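Local coordinates for sister chromatid cohesion protein (Chaetomium thermophilum, PDB 5T8V) that probably acts as a cohesin loader that associates with chromatin, this chain being its C-terminal HEAT-repeat part, at residues D643-D648 against S681-L686; S492-K497 against I600-Q605. All blocks are in the same frame, centred on the assembly; numbering follows the deposited sequence.

Contact 1. Residues D643-D648 against S681-L686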
ATOM      1  N   ASP A 643      17.686   2.044   2.939  1.00 30.48           N
ATOM      2  CA  ASP A 643      18.087   2.859   4.087  1.00 30.69           C
ATOM      3  C   ASP A 643      17.059   2.682   5.194  1.00 31.25           C
ATOM      4  O   ASP A 643      16.183   3.531   5.401  1.00 30.02           O
ATOM      5  CB  ASP A 643      18.223   4.331   3.693  1.00 31.97           C
ATOM      6  CG  ASP A 643      18.708   5.202   4.838  1.00 33.43           C
ATOM      7  OD1 ASP A 643      19.375   4.673   5.754  1.00 31.81           O
ATOM      8  OD2 ASP A 643      18.422   6.420   4.819  1.00 34.36           O
ATOM      9  N   PRO A 644      17.135   1.571   5.936  1.00 26.45           N
ATOM     10  CA  PRO A 644      16.123   1.307   6.975  1.00 27.47           C
ATOM     11  C   PRO A 644      16.068   2.358   8.071  1.00 28.28           C
ATOM     12  O   PRO A 644      15.090   2.380   8.832  1.00 29.67           O
ATOM     13  CB  PRO A 644      16.544  -0.056   7.537  1.00 27.46           C
ATOM     14  CG  PRO A 644      17.362  -0.682   6.456  1.00 27.02           C
ATOM     15  CD  PRO A 644      18.074   0.447   5.784  1.00 26.10           C
ATOM     16  N   THR A 645      17.070   3.233   8.179  1.00 37.64           N
ATOM     17  CA  THR A 645      17.066   4.228   9.245  1.00 37.70           C
ATOM     18  C   THR A 645      15.875   5.171   9.150  1.00 34.77           C
ATOM     19  O   THR A 645      15.556   5.844  10.136  1.00 34.81           O
ATOM     20  CB  THR A 645      18.364   5.039   9.225  1.00 38.65           C
ATOM     21  OG1 THR A 645      18.432   5.810   8.021  1.00 38.92           O
ATOM     22  CG2 THR A 645      19.579   4.122   9.307  1.00 39.76           C
ATOM     23  N   ILE A 646      15.205   5.241   7.996  1.00 18.71           N
ATOM     24  CA  ILE A 646      14.024   6.090   7.876  1.00 20.29           C
ATOM     25  C   ILE A 646      12.835   5.540   8.643  1.00 20.56           C
ATOM     26  O   ILE A 646      11.808   6.219   8.745  1.00 18.31           O
ATOM     27  CB  ILE A 646      13.613   6.296   6.404  1.00 22.14           C
ATOM     28  CG1 ILE A 646      13.222   4.963   5.760  1.00 24.62           C
ATOM     29  CG2 ILE A 646      14.745   6.964   5.628  1.00 23.17           C
ATOM     30  CD1 ILE A 646      12.650   5.108   4.376  1.00 25.68           C
ATOM     31  N   LEU A 647      12.943   4.324   9.173  1.00 30.81           N
ATOM     32  CA  LEU A 647      11.909   3.748  10.020  1.00 31.33           C
ATOM     33  C   LEU A 647      12.109   4.074  11.493  1.00 33.07           C
ATOM     34  O   LEU A 647      11.333   3.601  12.330  1.00 35.17           O
ATOM     35  CB  LEU A 647      11.868   2.229   9.829  1.00 31.03           C
ATOM     36  CG  LEU A 647      11.566   1.754   8.408  1.00 31.12           C
ATOM     37  CD1 LEU A 647      11.838   0.272   8.281  1.00 32.37           C
ATOM     38  CD2 LEU A 647      10.126   2.068   8.024  1.00 32.34           C
ATOM     39  N   ASP A 648      13.113   4.876  11.828  1.00 41.26           N
ATOM     40  CA  ASP A 648      13.446   5.185  13.208  1.00 43.25           C
ATOM     41  C   ASP A 648      12.820   6.506  13.636  1.00 44.35           C
ATOM     42  O   ASP A 648      12.502   7.371  12.816  1.00 44.40           O
ATOM     43  CB  ASP A 648      14.963   5.247  13.393  1.00 43.29           C
ATOM     44  CG  ASP A 648      15.635   3.912  13.138  1.00 45.48           C
ATOM     45  OD1 ASP A 648      14.953   2.870  13.242  1.00 47.68           O
ATOM     46  OD2 ASP A 648      16.848   3.901  12.835  1.00 45.26           O
ATOM     47  N   SER A 681      10.202  -6.567   9.616  1.00 28.47           N
ATOM     48  CA  SER A 681      11.376  -7.333   9.221  1.00 28.64           C
ATOM     49  C   SER A 681      12.650  -6.508   9.357  1.00 28.67           C
ATOM     50  O   SER A 681      13.680  -7.018   9.810  1.00 29.08           O
ATOM     51  CB  SER A 681      11.212  -7.828   7.786  1.00 29.80           C
ATOM     52  OG  SER A 681      12.381  -8.489   7.338  1.00 31.36           O
ATOM     53  N   LEU A 682      12.600  -5.231   8.974  1.00 41.08           N
ATOM     54  CA  LEU A 682      13.805  -4.411   8.990  1.00 38.92           C
ATOM     55  C   LEU A 682      14.119  -3.861  10.376  1.00 39.15           C
ATOM     56  O   LEU A 682      15.294  -3.669  10.706  1.00 40.11           O
ATOM     57  CB  LEU A 682      13.665  -3.266   7.988  1.00 36.36           C
ATOM     58  CG  LEU A 682      13.716  -3.709   6.525  1.00 35.51           C
ATOM     59  CD1 LEU A 682      13.219  -2.602   5.619  1.00 34.08           C
ATOM     60  CD2 LEU A 682      15.130  -4.124   6.140  1.00 34.25           C
ATOM     61  N   ARG A 683      13.099  -3.600  11.194  1.00 34.01           N
ATOM     62  CA  ARG A 683      13.301  -3.110  12.557  1.00 32.61           C
ATOM     63  C   ARG A 683      12.332  -3.829  13.484  1.00 32.65           C
ATOM     64  O   ARG A 683      11.209  -3.362  13.719  1.00 32.44           O
ATOM     65  CB  ARG A 683      13.132  -1.591  12.631  1.00 31.39           C
ATOM     66  CG  ARG A 683      14.217  -0.815  11.881  1.00 31.05           C
ATOM     67  CD  ARG A 683      15.593  -0.986  12.533  1.00 31.43           C
ATOM     68  NE  ARG A 683      16.699  -0.739  11.610  1.00 29.78           N
ATOM     69  CZ  ARG A 683      17.339   0.418  11.481  1.00 28.76           C
ATOM     70  NH1 ARG A 683      16.991   1.468  12.213  1.00 28.24           N
ATOM     71  NH2 ARG A 683      18.337   0.527  10.614  1.00 28.74           N
ATOM     72  N   PRO A 684      12.735  -4.981  14.030  1.00 28.44           N
ATOM     73  CA  PRO A 684      11.819  -5.751  14.891  1.00 29.18           C
ATOM     74  C   PRO A 684      11.323  -4.997  16.112  1.00 28.92           C
ATOM     75  O   PRO A 684      10.316  -5.410  16.701  1.00 29.56           O
ATOM     76  CB  PRO A 684      12.662  -6.966  15.296  1.00 29.19           C
ATOM     77  CG  PRO A 684      13.651  -7.119  14.194  1.00 29.18           C
ATOM     78  CD  PRO A 684      13.970  -5.727  13.735  1.00 28.18           C
ATOM     79  N   ALA A 685      11.993  -3.921  16.527  1.00 26.91           N
ATOM     80  CA  ALA A 685      11.490  -3.145  17.657  1.00 26.71           C
ATOM     81  C   ALA A 685      10.106  -2.582  17.366  1.00 27.07           C
ATOM     82  O   ALA A 685       9.291  -2.438  18.284  1.00 27.57           O
ATOM     83  CB  ALA A 685      12.460  -2.015  17.997  1.00 26.39           C
ATOM     84  N   LEU A 686       9.825  -2.256  16.104  1.00 28.78           N
ATOM     85  CA  LEU A 686       8.493  -1.785  15.740  1.00 29.02           C
ATOM     86  C   LEU A 686       7.437  -2.844  16.013  1.00 30.86           C
ATOM     87  O   LEU A 686       6.275  -2.512  16.278  1.00 31.00           O
ATOM     88  CB  LEU A 686       8.463  -1.390  14.263  1.00 28.02           C
ATOM     89  CG  LEU A 686       9.385  -0.245  13.846  1.00 25.89           C
ATOM     90  CD1 LEU A 686       9.617  -0.282  12.349  1.00 25.65           C
ATOM     91  CD2 LEU A 686       8.795   1.085  14.261  1.00 24.12           C
TER

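Contact 2. Residues S492-K497 against I600-Q605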
ATOM      1  N   SER A 492      27.053  15.209   9.478  1.00 27.04           N
ATOM      2  CA  SER A 492      26.252  16.429   9.475  1.00 27.52           C
ATOM      3  C   SER A 492      25.289  16.462   8.295  1.00 28.02           C
ATOM      4  O   SER A 492      24.166  16.962   8.420  1.00 28.50           O
ATOM      5  CB  SER A 492      27.164  17.653   9.446  1.00 27.66           C
ATOM      6  OG  SER A 492      27.943  17.740  10.625  1.00 30.02           O
ATOM      7  N   ALA A 493      25.705  15.935   7.144  1.00 32.01           N
ATOM      8  CA  ALA A 493      24.922  16.089   5.923  1.00 31.92           C
ATOM      9  C   ALA A 493      23.747  15.125   5.861  1.00 32.68           C
ATOM     10  O   ALA A 493      22.726  15.446   5.242  1.00 31.37           O
ATOM     11  CB  ALA A 493      25.816  15.895   4.698  1.00 30.69           C
ATOM     12  N   LEU A 494      23.863  13.946   6.476  1.00 27.59           N
ATOM     13  CA  LEU A 494      22.740  13.015   6.480  1.00 30.77           C
ATOM     14  C   LEU A 494      21.528  13.642   7.157  1.00 35.79           C
ATOM     15  O   LEU A 494      20.426  13.656   6.597  1.00 35.49           O
ATOM     16  CB  LEU A 494      23.148  11.708   7.161  1.00 30.08           C
ATOM     17  CG  LEU A 494      24.011  10.811   6.269  1.00 27.65           C
ATOM     18  CD1 LEU A 494      24.676   9.712   7.079  1.00 28.42           C
ATOM     19  CD2 LEU A 494      23.173  10.212   5.146  1.00 26.37           C
ATOM     20  N   GLU A 495      21.712  14.163   8.366  1.00 63.13           N
ATOM     21  CA  GLU A 495      20.769  15.133   8.894  1.00 69.73           C
ATOM     22  C   GLU A 495      20.890  16.433   8.104  1.00 71.25           C
ATOM     23  O   GLU A 495      21.889  16.688   7.429  1.00 69.25           O
ATOM     24  CB  GLU A 495      21.027  15.386  10.380  1.00 72.50           C
ATOM     25  CG  GLU A 495      21.072  14.119  11.227  1.00 75.06           C
ATOM     26  CD  GLU A 495      19.783  13.318  11.162  1.00 77.41           C
ATOM     27  OE1 GLU A 495      18.696  13.926  11.260  1.00 78.33           O
ATOM     28  OE2 GLU A 495      19.859  12.080  11.005  1.00 78.45           O
ATOM     29  N   LEU A 496      19.856  17.263   8.186  1.00 65.85           N
ATOM     30  CA  LEU A 496      19.850  18.490   7.400  1.00 76.26           C
ATOM     31  C   LEU A 496      20.556  19.624   8.134  1.00 82.47           C
ATOM     32  O   LEU A 496      20.187  20.792   7.976  1.00 84.37           O
ATOM     33  CB  LEU A 496      18.420  18.891   7.050  1.00 77.43           C
ATOM     34  CG  LEU A 496      17.662  17.912   6.144  1.00 77.75           C
ATOM     35  CD1 LEU A 496      16.216  18.356   5.969  1.00 81.16           C
ATOM     36  CD2 LEU A 496      18.347  17.771   4.789  1.00 77.77           C
ATOM     37  N   LYS A 497      21.572  19.296   8.930  1.00 48.96           N
ATOM     38  CA  LYS A 497      22.332  20.319   9.635  1.00 55.69           C
ATOM     39  C   LYS A 497      23.041  21.231   8.642  1.00 57.29           C
ATOM     40  O   LYS A 497      23.832  20.770   7.812  1.00 55.48           O
ATOM     41  CB  LYS A 497      23.341  19.668  10.579  1.00 61.67           C
ATOM     42  CG  LYS A 497      22.729  19.120  11.863  1.00 72.92           C
ATOM     43  CD  LYS A 497      23.734  18.309  12.674  1.00 84.98           C
ATOM     44  CE  LYS A 497      24.835  19.180  13.267  1.00 95.21           C
ATOM     45  NZ  LYS A 497      24.319  20.120  14.300  1.00103.78           N
ATOM     46  N   ILE A 600      28.446  15.901  -1.425  1.00 11.24           N
ATOM     47  CA  ILE A 600      27.997  17.026  -2.241  1.00 11.30           C
ATOM     48  C   ILE A 600      26.582  16.783  -2.751  1.00 11.43           C
ATOM     49  O   ILE A 600      25.743  17.694  -2.758  1.00 11.65           O
ATOM     50  CB  ILE A 600      28.988  17.272  -3.393  1.00 11.36           C
ATOM     51  CG1 ILE A 600      30.325  17.762  -2.828  1.00 11.29           C
ATOM     52  CG2 ILE A 600      28.425  18.292  -4.385  1.00 11.50           C
ATOM     53  CD1 ILE A 600      31.442  17.811  -3.833  1.00 11.42           C
ATOM     54  N   LEU A 601      26.289  15.553  -3.175  1.00 13.83           N
ATOM     55  CA  LEU A 601      24.972  15.254  -3.726  1.00 12.84           C
ATOM     56  C   LEU A 601      23.885  15.377  -2.667  1.00 12.42           C
ATOM     57  O   LEU A 601      22.781  15.848  -2.960  1.00 13.48           O
ATOM     58  CB  LEU A 601      24.966  13.855  -4.342  1.00 11.71           C
ATOM     59  CG  LEU A 601      25.691  13.698  -5.681  1.00 13.16           C
ATOM     60  CD1 LEU A 601      25.738  12.237  -6.073  1.00 14.55           C
ATOM     61  CD2 LEU A 601      25.020  14.517  -6.782  1.00 11.97           C
ATOM     62  N   LEU A 602      24.168  14.952  -1.433  1.00 15.51           N
ATOM     63  CA  LEU A 602      23.157  15.048  -0.385  1.00 15.87           C
ATOM     64  C   LEU A 602      22.667  16.474  -0.191  1.00 16.93           C
ATOM     65  O   LEU A 602      21.547  16.670   0.289  1.00 17.97           O
ATOM     66  CB  LEU A 602      23.701  14.511   0.938  1.00 15.16           C
ATOM     67  CG  LEU A 602      23.932  13.001   1.020  1.00 15.33           C
ATOM     68  CD1 LEU A 602      24.532  12.642   2.365  1.00 14.81           C
ATOM     69  CD2 LEU A 602      22.641  12.228   0.791  1.00 15.50           C
ATOM     70  N   ARG A 603      23.473  17.469  -0.554  1.00 21.72           N
ATOM     71  CA  ARG A 603      23.082  18.866  -0.462  1.00 22.38           C
ATOM     72  C   ARG A 603      22.646  19.437  -1.803  1.00 22.81           C
ATOM     73  O   ARG A 603      22.412  20.645  -1.902  1.00 25.52           O
ATOM     74  CB  ARG A 603      24.234  19.694   0.107  1.00 24.34           C
ATOM     75  CG  ARG A 603      24.817  19.140   1.398  1.00 26.12           C
ATOM     76  CD  ARG A 603      23.764  18.988   2.484  1.00 28.04           C
ATOM     77  NE  ARG A 603      23.114  20.258   2.796  1.00 31.34           N
ATOM     78  CZ  ARG A 603      22.297  20.446   3.825  1.00 34.60           C
ATOM     79  NH1 ARG A 603      22.028  19.447   4.654  1.00 37.31           N
ATOM     80  NH2 ARG A 603      21.751  21.635   4.034  1.00 35.37           N
ATOM     81  N   SER A 604      22.540  18.605  -2.835  1.00 12.69           N
ATOM     82  CA  SER A 604      22.037  19.059  -4.119  1.00 13.05           C
ATOM     83  C   SER A 604      20.520  19.191  -4.067  1.00 13.71           C
ATOM     84  O   SER A 604      19.847  18.588  -3.230  1.00 13.71           O
ATOM     85  CB  SER A 604      22.437  18.094  -5.235  1.00 12.61           C
ATOM     86  OG  SER A 604      21.680  16.894  -5.176  1.00 12.49           O
ATOM     87  N   GLN A 605      19.982  19.998  -4.982  1.00 24.68           N
ATOM     88  CA  GLN A 605      18.541  20.218  -5.009  1.00 15.75           C
ATOM     89  C   GLN A 605      17.786  18.928  -5.303  1.00 15.40           C
ATOM     90  O   GLN A 605      16.632  18.776  -4.889  1.00 17.57           O
ATOM     91  CB  GLN A 605      18.197  21.290  -6.043  1.00 16.66           C
ATOM     92  CG  GLN A 605      16.736  21.687  -6.049  1.00 19.30           C
ATOM     93  CD  GLN A 605      16.410  22.711  -7.116  1.00 19.85           C
ATOM     94  OE1 GLN A 605      17.302  23.247  -7.779  1.00 18.81           O
ATOM     95  NE2 GLN A 605      15.120  22.985  -7.293  1.00 21.27           N
TER

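Contact 1. Residues D643-D648 against S681-L686
R683 reaches across to D648 in the one polar link between residues 643-648 and 681-686, a salt bridge with 2.5 Å between R683 NH1 and D648 OD2. As a hydrogen bond it is weak, since the N-H...O angle is only 122°, and at 2.8 Å resolution its short length carries little weight. The carboxylate oxygen sits at the guanidinium edge, with the two planes 31° apart. The arginine chain bends at chi2 (-67°), which turns CD out of the extended line of the side chain.

Packing against the same guanidinium comes from P644, whose carbonyl group lies over one face, while P644 CB is 3.6 Å from R683 NH2. T645 CG2 approaches the same nitrogen, R683 NH2, to 4.0 Å. An alanine in place of R683 would probably leave the D648 carboxylate without this partner and P644 CB without the guanidinium nitrogen beside it.

In a HEAT-repeat chain, the contact joins a 3-10 turn that follows helix 628-642 to the junction between helices 666-682 and 685-696. Apolar contacts complete it: P644 CG meets L682 CD2 at 4.1 Å, the two side chains crossing at about a right angle. L647 touches L682 and L686: L647 CD1 lies 4.0 Å from L682 CB, and L647 CB 4.2 Å from L686 CD1. M640 of helix 628-642 packs against both L647 and L682.

At the start of the turn, T645 OG1 donates back to D643 OD1 at 2.7 Å, coming from above the carboxylate plane, and D643 OD2 forms a salt bridge with R471.

Contact 2. Residues S492-K497 against I600-Q605
R603, just beyond helix 590-602, meets A493 near the end of helix 481-494, and the arginine runs from there into the backbone that follows helix 481-494. From CB its chain bends at chi2 (-57°), which places R603 CD 4.3 Å from the methyl CB of A493, the first apolar touch along the way. A second bend follows at chi3 (-59°), setting NE in position. NE has a long, weak ion pair with E608, outside the two segments, which may balance part of its charge. At the tip, NH1 does the touching. L496 CA lies in the guanidinium plane, at its edge, 3.6 Å from R603 NH1, and L496 CD2 is 4.0 Å from the same nitrogen. A493 O also stands near the plane at the edge, 4.1 Å from R603 NH1, while K497 O comes in obliquely at 3.9 Å from it.

Alongside the arginine is a small apolar patch made by L602. L602 CD1 meets A493 CB at 4.2 Å and L494 CD2 at 3.9 Å. L466 and R467 of helix 446-474 also touch L602, tying the pair of helix ends to a third helix of the HEAT-repeat array.

No hydrogen bond joins the two segments, and L496 and K497 are poorly ordered. The chemistry therefore implies a contact held by packing, of L602 on A493 and L494 and of the R603 chain on A493 and L496, to which the guanidinium beside carbonyl oxygens near a helix C-terminal end would probably add a diffuse attraction.

Overall arrangement
Contacts 1 and 2 follow one another along the chain, contact 2 closing before contact 1 opens, and they are neighbours in space. Their centres are 21 Å apart and their nearest atoms about 6 Å apart, so they do not touch directly. Helix 446-474 touches both: R471, the partner of D643 in contact 1, also packs on L494 in contact 2. Contact 1 lies nearer the middle of the molecule, its centre about 17 Å from that of the chain against about 29 Å for contact 2. Both join parts of the helical array at helix ends.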